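PDB 3PI7: NADH oxidoreductase from Mesorhizobium loti, which probably binds NADPH and uses it to reduce quinone-like or related substrates, as a member of the medium-chain dehydrogenase/reductase family. Local coordinates for residues Ala43-Gly48 against Ser115-Trp120; Val66-Ile69 against Gly74-Arg77; Ile154-Ile159 against Ile260-Leu265; Ala185-Phe190 against Gln309-Asp314; Ile249-Pro254 against Pro275-Phe280. One frame throughout, in Å; residues are numbered along the deposited sequence.

Interaction 1: residues Ala43-Gly48 against Ser115-Trp120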
# COMPACT_ATOMS: atom_id res chain seq x y z
N ALA A 43 -9.99 29.64 31.93
CA ALA A 43 -11.04 29.00 32.70
C ALA A 43 -10.92 27.49 32.62
O ALA A 43 -10.56 26.92 31.58
CB ALA A 43 -12.40 29.44 32.18
N VAL A 44 -11.19 26.83 33.75
CA VAL A 44 -11.21 25.39 33.81
C VAL A 44 -12.47 24.93 33.04
O VAL A 44 -13.56 25.43 33.29
CB VAL A 44 -11.17 24.87 35.27
CG1 VAL A 44 -11.41 23.36 35.34
CG2 VAL A 44 -9.84 25.23 35.93
N PRO A 45 -12.32 24.00 32.07
CA PRO A 45 -13.50 23.55 31.33
C PRO A 45 -14.43 22.67 32.17
O PRO A 45 -14.04 22.14 33.21
CB PRO A 45 -12.89 22.75 30.17
CG PRO A 45 -11.62 22.15 30.80
CD PRO A 45 -11.09 23.30 31.63
N ALA A 46 -15.66 22.54 31.70
CA ALA A 46 -16.67 21.65 32.28
C ALA A 46 -16.78 20.39 31.40
O ALA A 46 -16.84 20.50 30.18
CB ALA A 46 -18.02 22.37 32.36
N PRO A 47 -16.74 19.20 32.01
CA PRO A 47 -16.89 17.97 31.22
C PRO A 47 -18.31 17.82 30.70
O PRO A 47 -19.26 18.19 31.40
CB PRO A 47 -16.59 16.86 32.22
CG PRO A 47 -16.97 17.43 33.54
CD PRO A 47 -16.65 18.91 33.46
N GLY A 48 -18.42 17.27 29.50
CA GLY A 48 -19.70 16.94 28.90
C GLY A 48 -20.28 15.70 29.57
O GLY A 48 -19.60 15.07 30.39
N SER A 115 -11.27 15.72 22.77
CA SER A 115 -11.95 16.60 23.75
C SER A 115 -11.62 18.09 23.55
O SER A 115 -12.41 18.97 23.92
CB SER A 115 -11.55 16.23 25.18
OG SER A 115 -10.23 16.71 25.46
N ASN A 116 -10.44 18.37 22.97
CA ASN A 116 -9.94 19.73 22.76
C ASN A 116 -9.71 20.46 24.11
O ASN A 116 -9.74 21.68 24.17
CB ASN A 116 -10.85 20.52 21.82
CG ASN A 116 -10.65 20.05 20.39
OD1 ASN A 116 -9.51 19.89 19.93
ND2 ASN A 116 -11.76 19.88 19.64
N TRP A 117 -9.36 19.68 25.16
CA TRP A 117 -8.92 20.13 26.49
C TRP A 117 -7.78 19.21 26.86
O TRP A 117 -7.99 18.19 27.53
CB TRP A 117 -10.05 20.10 27.52
CG TRP A 117 -11.11 21.09 27.19
CD1 TRP A 117 -12.32 20.84 26.62
CD2 TRP A 117 -10.98 22.51 27.26
NE1 TRP A 117 -12.99 22.02 26.41
CE2 TRP A 117 -12.18 23.07 26.76
CE3 TRP A 117 -9.98 23.38 27.74
CZ2 TRP A 117 -12.41 24.44 26.72
CZ3 TRP A 117 -10.21 24.75 27.69
CH2 TRP A 117 -11.41 25.26 27.19
N GLY A 118 -6.61 19.55 26.37
CA GLY A 118 -5.42 18.71 26.47
C GLY A 118 -4.81 18.52 27.83
O GLY A 118 -5.10 19.25 28.77
N SER A 119 -3.85 17.59 27.88
CA SER A 119 -3.21 17.28 29.15
C SER A 119 -2.13 18.29 29.59
O SER A 119 -1.64 18.15 30.69
CB SER A 119 -2.57 15.90 29.06
OG SER A 119 -1.58 15.86 28.05
N TRP A 120 -1.72 19.24 28.74
CA TRP A 120 -0.65 20.21 29.10
C TRP A 120 -1.32 21.42 29.77
O TRP A 120 -1.32 22.56 29.28
CB TRP A 120 0.18 20.61 27.87
CG TRP A 120 0.91 19.47 27.24
CD1 TRP A 120 0.97 18.17 27.67
CD2 TRP A 120 1.66 19.52 26.04
NE1 TRP A 120 1.70 17.41 26.80
CE2 TRP A 120 2.16 18.21 25.79
CE3 TRP A 120 1.97 20.54 25.14
CZ2 TRP A 120 2.95 17.91 24.69
CZ3 TRP A 120 2.78 20.24 24.04
CH2 TRP A 120 3.21 18.93 23.81
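A proline-on-indole CH-pi contact joins two surface loops of the GroES-like part of the chain, with Pro45 lying on the ring of Trp117. Pro45 CB sits over one face of the indole, 3.6 Å from the centroid of the five-membered ring and 17° off its normal. The bond shared by the two rings lies beneath it: CB is 3.5 Å from Trp117 CD2 and equally close to CE2. Pro45 CG stands at the outer side of the ring junction, 3.6 Å from Trp117 CD2. Proline and indole slide past each other in opposite directions, and it is the CB and CG corner of the small ring that meets the large one. On Trp117, CG stands beside the backbone N and anti to the carbonyl carbon (chi1 -66°), which swings the indole toward the proline; the second torsion then turns its face to it. The first loop runs from strand 37-43 to strand 51-56; the second joins strands 107-111 and 123-127 of the large mixed sheet. Val125 touches both rings, and Leu53 and Met11 also pack on the proline, so the contact borders strands 51-56, 123-127 and 10-16. An ST turn shapes the approach to the tryptophan: Ser115 OG accepts from Trp117 N at 3.1 Å, with an N-H...O angle of 152°. The same hydroxyl is hydrogen-bonded to Val125 O, tying the turn to the strand that follows. Ala43 O makes a more distant approach, 4.5 Å from Trp117 CZ3 and oblique to the ring.

Interaction 2: residues Val66-Ile69 against Gly74-Arg77. With PO4 (phosphate ion), chain E.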
# COMPACT_ATOMS: atom_id res chain seq x y z
N VAL A 66 3.91 16.78 19.16
CA VAL A 66 4.76 17.70 18.39
C VAL A 66 4.11 17.94 17.02
O VAL A 66 3.88 19.08 16.65
CB VAL A 66 6.19 17.15 18.27
CG1 VAL A 66 7.04 18.06 17.37
CG2 VAL A 66 6.82 17.04 19.66
N ALA A 67 3.68 16.87 16.34
CA ALA A 67 3.03 17.01 15.03
C ALA A 67 1.74 17.80 15.18
O ALA A 67 1.43 18.66 14.35
CB ALA A 67 2.72 15.61 14.46
N PHE A 68 0.96 17.50 16.24
CA PHE A 68 -0.31 18.16 16.44
C PHE A 68 -0.17 19.66 16.66
O PHE A 68 -0.93 20.42 16.05
CB PHE A 68 -1.08 17.50 17.59
CG PHE A 68 -2.35 18.23 17.93
CD1 PHE A 68 -3.45 18.16 17.10
CD2 PHE A 68 -2.43 19.01 19.09
CE1 PHE A 68 -4.65 18.81 17.43
CE2 PHE A 68 -3.62 19.68 19.41
CZ PHE A 68 -4.71 19.60 18.57
N ILE A 69 0.75 20.11 17.53
CA ILE A 69 0.86 21.56 17.84
C ILE A 69 1.35 22.34 16.58
O ILE A 69 0.99 23.51 16.37
CB ILE A 69 1.72 21.83 19.10
CG1 ILE A 69 3.22 21.50 18.88
CG2 ILE A 69 1.15 21.04 20.29
CD1 ILE A 69 4.15 21.85 20.02
N GLY A 74 -3.17 14.38 12.16
CA GLY A 74 -4.45 14.05 11.55
C GLY A 74 -5.64 14.51 12.35
O GLY A 74 -6.74 13.97 12.20
N GLN A 75 -5.46 15.55 13.17
CA GLN A 75 -6.51 16.14 13.99
C GLN A 75 -6.28 17.64 14.00
O GLN A 75 -5.14 18.05 14.15
CB GLN A 75 -6.41 15.55 15.41
CG GLN A 75 -7.50 15.98 16.36
CD GLN A 75 -7.27 15.36 17.71
OE1 GLN A 75 -6.82 14.21 17.82
NE2 GLN A 75 -7.56 16.09 18.76
N PRO A 76 -7.29 18.49 13.75
CA PRO A 76 -7.01 19.92 13.71
C PRO A 76 -6.87 20.54 15.10
O PRO A 76 -7.44 20.08 16.08
CB PRO A 76 -8.23 20.49 12.98
CG PRO A 76 -9.35 19.57 13.38
CD PRO A 76 -8.72 18.21 13.53
N ARG A 77 -6.11 21.61 15.16
CA ARG A 77 -5.92 22.38 16.38
C ARG A 77 -7.12 23.27 16.63
O ARG A 77 -7.71 23.78 15.67
CB ARG A 77 -4.68 23.30 16.18
CG ARG A 77 -3.36 22.53 16.11
CD ARG A 77 -2.22 23.43 15.62
NE ARG A 77 -2.51 24.07 14.33
CZ ARG A 77 -1.63 24.77 13.64
NH1 ARG A 77 -0.39 24.91 14.08
NH2 ARG A 77 -1.99 25.37 12.50
P PO4 E . -0.80 28.07 10.41
O1 PO4 E . -0.43 27.84 8.86
O2 PO4 E . -0.42 29.55 10.85
O3 PO4 E . 0.07 27.09 11.26
O4 PO4 E . -2.38 27.83 10.53
O HOH W 1 -2.50 19.05 13.83
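The turn that follows helix 63-69 in the GroES-like domain folds back on the helix's last residues, and Arg77 reaches across to meet Phe68 and Ile69. Its guanidinium gives one hydrogen from NH1 to Ile69 O, 3.0 Å away with an N-H...O angle of 162°. That oxygen lies near the guanidinium plane, but the nitrogen stands above the carbonyl plane, 37° out of it. NH2 of the same arginine gives a nearly straight bond, also 3.0 Å, to O3 of a phosphate ion probably taken up from the crystallisation liquor. The bend at chi3 of Arg77 (-55°) carries the guanidinium round to the carbonyl end of the helix. Nearer its root, Arg77 CG covers one face of the Phe68 ring, offset toward the rim and 4.2 Å from the centroid. Phe68 extends with CG anti to the backbone N, bringing its edge to the carbonyls of the second segment: CE1 is 3.3 Å from Pro76 O, and CD1 is 3.4 Å from Gln75 O. Water 1 links the two backbones by donating to Phe68 O and to Gln75 O, the latter at 2.8 Å. Arg77 has further bonds, NE to Gly20 O and NH2 to Asp19 O, and the phosphate is shared with Thr22 and Lys23. This is an arginine bonding a carbonyl at the C-terminal end of a helix, within the GroES-like fold and beside the loop that carries the potassium ligands Asp19 and Tyr21.

Interaction 3: residues Ile154-Ile159 against Ile260-Leu265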
# COMPACT_ATOMS: atom_id res chain seq x y z
N ILE A 154 1.45 -3.00 21.69
CA ILE A 154 0.72 -4.26 21.72
C ILE A 154 0.03 -4.48 20.40
O ILE A 154 0.16 -5.56 19.82
CB ILE A 154 -0.27 -4.29 22.91
CG1 ILE A 154 0.54 -4.36 24.23
CG2 ILE A 154 -1.29 -5.48 22.80
CD1 ILE A 154 -0.28 -4.00 25.51
N ALA A 155 -0.70 -3.47 19.92
CA ALA A 155 -1.46 -3.64 18.70
C ALA A 155 -0.56 -3.93 17.48
O ALA A 155 -0.89 -4.81 16.69
CB ALA A 155 -2.31 -2.41 18.45
N MSE A 156 0.56 -3.22 17.35
CA MSE A 156 1.43 -3.41 16.20
C MSE A 156 2.28 -4.68 16.35
O MSE A 156 2.49 -5.36 15.36
CB MSE A 156 2.31 -2.18 15.96
CG MSE A 156 1.46 -0.99 15.49
SE MSE A 156 2.49 0.43 14.57
CE MSE A 156 3.85 0.34 15.83
N PHE A 157 2.68 -5.03 17.56
CA PHE A 157 3.41 -6.28 17.71
C PHE A 157 2.47 -7.46 17.37
O PHE A 157 2.95 -8.46 16.83
CB PHE A 157 4.05 -6.40 19.09
CG PHE A 157 4.88 -7.65 19.18
CD1 PHE A 157 5.99 -7.83 18.35
CD2 PHE A 157 4.54 -8.67 20.06
CE1 PHE A 157 6.73 -9.01 18.40
CE2 PHE A 157 5.30 -9.84 20.12
CZ PHE A 157 6.38 -10.01 19.27
N ASP A 158 1.13 -7.32 17.61
CA ASP A 158 0.14 -8.35 17.27
C ASP A 158 0.18 -8.60 15.74
O ASP A 158 0.04 -9.72 15.30
CB ASP A 158 -1.27 -7.94 17.73
CG ASP A 158 -1.67 -8.39 19.14
OD1 ASP A 158 -0.93 -9.20 19.75
OD2 ASP A 158 -2.76 -7.96 19.61
N ILE A 159 0.41 -7.53 14.94
CA ILE A 159 0.51 -7.65 13.47
C ILE A 159 1.73 -8.52 13.14
O ILE A 159 1.65 -9.43 12.33
CB ILE A 159 0.61 -6.28 12.77
CG1 ILE A 159 -0.65 -5.44 13.04
CG2 ILE A 159 0.87 -6.45 11.26
CD1 ILE A 159 -0.47 -3.91 12.73
N ILE A 260 3.98 -0.73 6.86
CA ILE A 260 2.92 -0.22 7.74
C ILE A 260 3.36 1.12 8.29
O ILE A 260 4.26 1.20 9.12
CB ILE A 260 2.59 -1.23 8.85
CG1 ILE A 260 2.19 -2.58 8.23
CG2 ILE A 260 1.45 -0.64 9.75
CD1 ILE A 260 1.87 -3.71 9.21
N ILE A 261 2.78 2.17 7.75
CA ILE A 261 3.19 3.54 8.10
C ILE A 261 2.37 4.00 9.30
O ILE A 261 1.15 3.97 9.24
CB ILE A 261 2.99 4.46 6.87
CG1 ILE A 261 4.02 4.08 5.78
CG2 ILE A 261 3.12 5.94 7.29
CD1 ILE A 261 3.95 4.84 4.41
N TYR A 262 3.03 4.46 10.37
CA TYR A 262 2.27 4.95 11.53
C TYR A 262 2.79 6.34 11.99
O TYR A 262 2.27 6.92 12.94
CB TYR A 262 2.31 3.93 12.65
CG TYR A 262 3.66 3.78 13.29
CD1 TYR A 262 4.57 2.84 12.83
CD2 TYR A 262 4.01 4.53 14.42
CE1 TYR A 262 5.81 2.66 13.45
CE2 TYR A 262 5.27 4.41 15.00
CZ TYR A 262 6.15 3.45 14.53
OH TYR A 262 7.35 3.28 15.15
N GLY A 263 3.74 6.90 11.26
CA GLY A 263 4.29 8.22 11.54
C GLY A 263 4.97 8.76 10.30
O GLY A 263 5.24 7.99 9.37
N ARG A 264 5.27 10.07 10.29
CA ARG A 264 5.91 10.73 9.13
C ARG A 264 6.99 11.65 9.63
O ARG A 264 6.92 12.85 9.42
CB ARG A 264 4.86 11.49 8.28
CG ARG A 264 5.35 11.73 6.84
CD ARG A 264 4.65 12.88 6.14
NE ARG A 264 5.27 13.15 4.85
CZ ARG A 264 4.75 13.95 3.92
NH1 ARG A 264 3.58 14.53 4.11
NH2 ARG A 264 5.38 14.12 2.76
N LEU A 265 8.00 11.10 10.32
CA LEU A 265 9.06 11.92 10.86
C LEU A 265 9.87 12.61 9.77
O LEU A 265 10.39 13.69 10.02
CB LEU A 265 10.00 11.10 11.74
CG LEU A 265 9.42 10.60 13.07
CD1 LEU A 265 10.44 9.74 13.78
CD2 LEU A 265 8.94 11.77 13.97
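Met156, a selenomethionine here, and Tyr262 cross at about a right angle, the selenium end of one lying over the flat ring of the other. The methyl CE is centred over the phenol ring, 3.9 Å from its centroid and 13° off the normal, a CH-pi contact. SE is set further toward the root of the ring, 4.1 Å from the Tyr262 centroid and 29° off the normal, a Met-aromatic contact. A bend at chi3 of Met156 (-43°) lays both atoms along the same face. Tyr262 CG lies between its backbone N and carbonyl carbon, which places the ring beside the selenomethionine. The pair belongs to the Rossmann fold: helix 148-163 packs on the parallel sheet near the carboxyl end of strand 258-261, while Leu177 and Cys178 of helix 176-188 also touch the tyrosine. One helical turn further on, Ile159 and Ile260 reach toward each other tip to tip. The branch methyl CG2 of Ile159 meets CD1 of Ile260 at 3.6 Å, and Ile236 on the adjacent strand touches both isoleucines. Beyond the tyrosine, Arg264 forms a salt bridge with Glu274 of the second subunit.

Interaction 4: residues Ala185-Phe190 against Gln309-Asp314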
# COMPACT_ATOMS: atom_id res chain seq x y z
N ALA A 185 9.20 -8.33 21.51
CA ALA A 185 9.80 -9.21 20.54
C ALA A 185 10.78 -10.15 21.19
O ALA A 185 10.73 -11.35 20.93
CB ALA A 185 10.51 -8.38 19.48
N LYS A 186 11.63 -9.63 22.08
CA LYS A 186 12.67 -10.43 22.76
C LYS A 186 12.01 -11.55 23.59
O LYS A 186 12.49 -12.68 23.58
CB LYS A 186 13.57 -9.54 23.63
CG LYS A 186 14.76 -10.27 24.25
CD LYS A 186 15.55 -9.38 25.19
CE LYS A 186 16.74 -10.12 25.77
NZ LYS A 186 17.72 -9.18 26.41
N GLU A 187 10.90 -11.23 24.25
CA GLU A 187 10.14 -12.19 25.07
C GLU A 187 9.63 -13.37 24.25
O GLU A 187 9.62 -14.49 24.75
CB GLU A 187 8.93 -11.50 25.71
CG GLU A 187 9.22 -10.51 26.81
CD GLU A 187 7.97 -9.82 27.32
OE1 GLU A 187 6.86 -10.37 27.15
OE2 GLU A 187 8.10 -8.71 27.88
N GLU A 188 9.18 -13.11 23.02
CA GLU A 188 8.56 -14.11 22.15
C GLU A 188 9.51 -14.69 21.11
O GLU A 188 9.07 -15.45 20.25
CB GLU A 188 7.34 -13.50 21.45
CG GLU A 188 6.29 -12.99 22.40
CD GLU A 188 4.99 -13.76 22.44
OE1 GLU A 188 5.03 -15.02 22.38
OE2 GLU A 188 3.93 -13.11 22.58
N GLY A 189 10.79 -14.31 21.16
CA GLY A 189 11.80 -14.80 20.22
C GLY A 189 11.76 -14.16 18.84
O GLY A 189 12.26 -14.75 17.87
N PHE A 190 11.14 -12.97 18.72
CA PHE A 190 11.12 -12.27 17.45
C PHE A 190 12.44 -11.48 17.33
O PHE A 190 13.15 -11.29 18.33
CB PHE A 190 9.88 -11.39 17.29
CG PHE A 190 8.66 -12.22 16.98
CD1 PHE A 190 7.97 -12.89 17.99
CD2 PHE A 190 8.15 -12.27 15.69
CE1 PHE A 190 6.85 -13.66 17.70
CE2 PHE A 190 7.02 -13.04 15.40
CZ PHE A 190 6.36 -13.71 16.41
N GLN A 309 -1.55 -2.62 31.64
CA GLN A 309 -1.52 -2.34 33.08
C GLN A 309 -0.88 -3.51 33.83
O GLN A 309 -0.01 -3.25 34.67
CB GLN A 309 -2.92 -2.00 33.64
CG GLN A 309 -2.89 -1.75 35.16
CD GLN A 309 -3.63 -0.55 35.67
OE1 GLN A 309 -3.20 0.10 36.63
NE2 GLN A 309 -4.81 -0.29 35.15
N LYS A 310 -1.23 -4.79 33.50
CA LYS A 310 -0.62 -5.95 34.14
C LYS A 310 0.92 -5.89 34.03
O LYS A 310 1.59 -6.17 35.03
CB LYS A 310 -1.16 -7.27 33.57
CG LYS A 310 -0.66 -8.53 34.27
N ARG A 311 1.46 -5.50 32.86
CA ARG A 311 2.91 -5.41 32.62
C ARG A 311 3.54 -4.32 33.48
O ARG A 311 4.67 -4.48 33.94
CB ARG A 311 3.21 -5.18 31.14
CG ARG A 311 3.01 -6.43 30.28
CD ARG A 311 3.22 -6.16 28.80
NE ARG A 311 4.63 -5.91 28.50
CZ ARG A 311 5.52 -6.84 28.18
NH1 ARG A 311 5.15 -8.12 28.09
NH2 ARG A 311 6.78 -6.51 27.93
N PHE A 312 2.79 -3.22 33.74
CA PHE A 312 3.30 -2.16 34.59
C PHE A 312 3.18 -2.60 36.04
O PHE A 312 4.12 -2.42 36.81
CB PHE A 312 2.59 -0.82 34.31
CG PHE A 312 3.14 -0.14 33.07
CD1 PHE A 312 4.40 0.43 33.06
CD2 PHE A 312 2.39 -0.10 31.89
CE1 PHE A 312 4.91 1.05 31.92
CE2 PHE A 312 2.89 0.54 30.75
CZ PHE A 312 4.14 1.10 30.76
N SER A 313 2.05 -3.26 36.40
CA SER A 313 1.79 -3.74 37.75
C SER A 313 2.74 -4.85 38.17
O SER A 313 3.13 -4.89 39.33
CB SER A 313 0.36 -4.24 37.89
OG SER A 313 0.14 -4.75 39.20
N ASP A 314 3.09 -5.79 37.25
CA ASP A 314 3.96 -6.91 37.65
C ASP A 314 5.44 -6.73 37.27
O ASP A 314 6.20 -7.69 37.31
CB ASP A 314 3.41 -8.26 37.14
CG ASP A 314 3.48 -8.56 35.64
OD1 ASP A 314 4.46 -8.14 34.99
OD2 ASP A 314 2.61 -9.30 35.14
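Glu187 OE2 is gripped by both terminal nitrogens of Arg311, a residue modelled in two conformers, one of which gives the geometry described. The shorter bond runs from Arg311 NH2 to OE2 at 2.6 Å; NH1 reaches the same oxygen at 3.0 Å, but at a bent, weak angle. NH1 makes its straighter bond to the other oxygen, Glu187 OE1, also at 3.0 Å and 168°, entering on the syn lone pair. OE2 is met on its syn side too, though 25° out of the carboxylate plane. The two side chains come from opposite directions and join end-on, carboxylate and guanidinium nearly coplanar at 21°, so the paired bonds limit rotation of either group. Arg311 is bent at chi3, which turns NH1 and NH2 to face the acid, whereas Glu187 runs extended beyond CG. Trp317 makes a cation-pi contact with Arg311, giving the buried arginine a second partner beside the exposed glutamate. Gly189, with positive phi, closes helix 176-188 in a Schellman motif two residues past Glu187. The pairing is a bidentate, end-on salt bridge between two helices, joining helix 176-188 of the Rossmann fold to the last turn of helix 298-313.

Interaction 5: residues Ile249-Pro254 against Pro275-Phe280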
# COMPACT_ATOMS: atom_id res chain seq x y z
N ILE A 249 14.18 0.74 2.48
CA ILE A 249 13.90 -0.47 3.26
C ILE A 249 12.85 -1.31 2.53
O ILE A 249 13.08 -2.47 2.29
CB ILE A 249 13.43 -0.07 4.68
CG1 ILE A 249 14.63 0.50 5.48
CG2 ILE A 249 12.78 -1.28 5.40
CD1 ILE A 249 14.19 1.16 6.78
N PHE A 250 11.70 -0.71 2.19
CA PHE A 250 10.65 -1.41 1.48
C PHE A 250 11.16 -2.08 0.22
O PHE A 250 10.87 -3.25 -0.03
CB PHE A 250 9.54 -0.42 1.14
CG PHE A 250 8.37 -1.05 0.44
CD1 PHE A 250 7.59 -2.01 1.09
CD2 PHE A 250 7.99 -0.63 -0.83
CE1 PHE A 250 6.47 -2.56 0.47
CE2 PHE A 250 6.85 -1.16 -1.45
CZ PHE A 250 6.10 -2.12 -0.79
N ASN A 251 11.96 -1.35 -0.57
CA ASN A 251 12.52 -1.87 -1.80
C ASN A 251 13.37 -3.14 -1.57
O ASN A 251 13.34 -4.07 -2.39
CB ASN A 251 13.39 -0.78 -2.43
CG ASN A 251 13.91 -1.13 -3.80
OD1 ASN A 251 15.12 -1.30 -4.00
ND2 ASN A 251 13.02 -1.27 -4.74
N ALA A 252 14.12 -3.19 -0.46
CA ALA A 252 15.03 -4.30 -0.16
C ALA A 252 14.31 -5.48 0.49
O ALA A 252 14.89 -6.57 0.57
CB ALA A 252 16.16 -3.83 0.75
N MSE A 253 13.07 -5.27 0.97
CA MSE A 253 12.41 -6.36 1.66
C MSE A 253 11.97 -7.47 0.71
O MSE A 253 11.78 -7.25 -0.50
CB MSE A 253 11.23 -5.84 2.49
CG MSE A 253 11.67 -5.12 3.73
SE MSE A 253 10.13 -4.28 4.46
CE MSE A 253 9.41 -5.84 5.51
N PRO A 254 11.80 -8.71 1.26
CA PRO A 254 11.41 -9.82 0.39
C PRO A 254 9.94 -9.74 0.00
O PRO A 254 9.20 -8.83 0.41
CB PRO A 254 11.67 -11.06 1.26
CG PRO A 254 11.45 -10.60 2.64
CD PRO A 254 12.01 -9.18 2.66
N PRO A 275 7.37 0.03 -8.25
CA PRO A 275 5.97 -0.40 -8.08
C PRO A 275 5.71 -1.83 -8.57
O PRO A 275 4.80 -2.47 -8.05
CB PRO A 275 5.17 0.63 -8.91
CG PRO A 275 6.03 1.83 -8.91
CD PRO A 275 7.44 1.27 -9.04
N GLY A 276 6.56 -2.35 -9.47
CA GLY A 276 6.48 -3.73 -9.94
C GLY A 276 6.54 -4.73 -8.78
O GLY A 276 6.01 -5.84 -8.88
N GLN A 277 7.16 -4.32 -7.65
CA GLN A 277 7.26 -5.21 -6.48
C GLN A 277 5.89 -5.44 -5.85
O GLN A 277 5.65 -6.45 -5.23
CB GLN A 277 8.20 -4.63 -5.44
CG GLN A 277 9.60 -4.61 -5.96
CD GLN A 277 10.55 -4.12 -4.91
OE1 GLN A 277 10.13 -3.61 -3.88
NE2 GLN A 277 11.83 -4.28 -5.16
N LEU A 278 4.98 -4.52 -6.04
CA LEU A 278 3.64 -4.76 -5.50
C LEU A 278 2.95 -5.77 -6.40
O LEU A 278 2.19 -6.60 -5.92
CB LEU A 278 2.83 -3.47 -5.39
CG LEU A 278 3.32 -2.52 -4.30
CD1 LEU A 278 4.01 -1.34 -4.91
CD2 LEU A 278 2.20 -2.09 -3.39
N ILE A 279 3.22 -5.71 -7.70
CA ILE A 279 2.60 -6.65 -8.67
C ILE A 279 3.15 -8.05 -8.50
O ILE A 279 2.41 -8.97 -8.16
CB ILE A 279 2.79 -6.18 -10.12
CG1 ILE A 279 2.27 -4.74 -10.33
CG2 ILE A 279 2.24 -7.20 -11.14
CD1 ILE A 279 2.71 -4.10 -11.65
N PHE A 280 4.47 -8.20 -8.73
CA PHE A 280 5.18 -9.46 -8.80
C PHE A 280 5.65 -10.03 -7.47
O PHE A 280 5.80 -11.25 -7.38
CB PHE A 280 6.39 -9.30 -9.75
CG PHE A 280 5.92 -8.89 -11.13
CD1 PHE A 280 5.15 -9.75 -11.91
CD2 PHE A 280 6.18 -7.61 -11.62
CE1 PHE A 280 4.67 -9.35 -13.16
CE2 PHE A 280 5.68 -7.21 -12.87
CZ PHE A 280 4.91 -8.07 -13.62
O HOH W 2 10.24 -0.71 -4.10
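Gln277 lies against Asn251 where helix 243-252 of the Rossmann fold faces the short helix 276-280. The close part of this contact is polar. Gln277 NE2 donates to the backbone O of Asn251 at 3.2 Å, with an N-H...O angle of 149°; it approaches in the carbonyl plane on a lone pair, though the oxygen is tilted 18° from the glutamine's amide plane. Gln277 stretches out beyond CG to bring its amide to the end of the facing helix. The two side chains cross at about a right angle, yet their amide planes are only 14° apart. Asn251 ND2 and Gln277 NE2 come within 3.3 Å of each other, but both are donors and form no bond. Each amide has a stronger partner beyond the pair: Arg226 for Asn251 OD1, and Lys283 for Gln277 OE1. Lys283 also bonds to Phe250 O and makes a cation-pi contact with the Phe250 ring. The apolar part is looser: in the conformer described, Leu278 CD1 only reaches the edge of the Phe250 ring, 4.5 Å from CE2. The short helix also faces the second subunit: Leu278 packs on Glu286 there, and Phe280 meets Trp289 and Tyr73 of that chain edge-to-face. Back at the amides, solvent enters as water 2, which accepts from Asn251 ND2 and donates to Gln277 OE1, 2.9 Å from each.

In the fold
Interactions 1 and 2 belong to the GroES-like part, with 66-69 and 74-77 nested inside the loop that 43-48 and 115-120 close; their centres are 16 Å apart, and Trp120 touches Ile69. Interactions 3 and 5 lie on the Rossmann part, and interaction 4 joins its helix 176-188 to helix 298-313, which also meets the loop after strand 131-133. Interactions 3 and 4 alternate along the chain and meet through Phe157 and Phe190. Interaction 5 is nested inside interaction 4; its helix 243-252 leads into strand 258-261 of interaction 3. From interaction 1 to interaction 5, about 46 Å between centres, the contacts run from the GroES-like part through the nucleotide-binding fold to the subunit interface, consistent with this family's two-domain build.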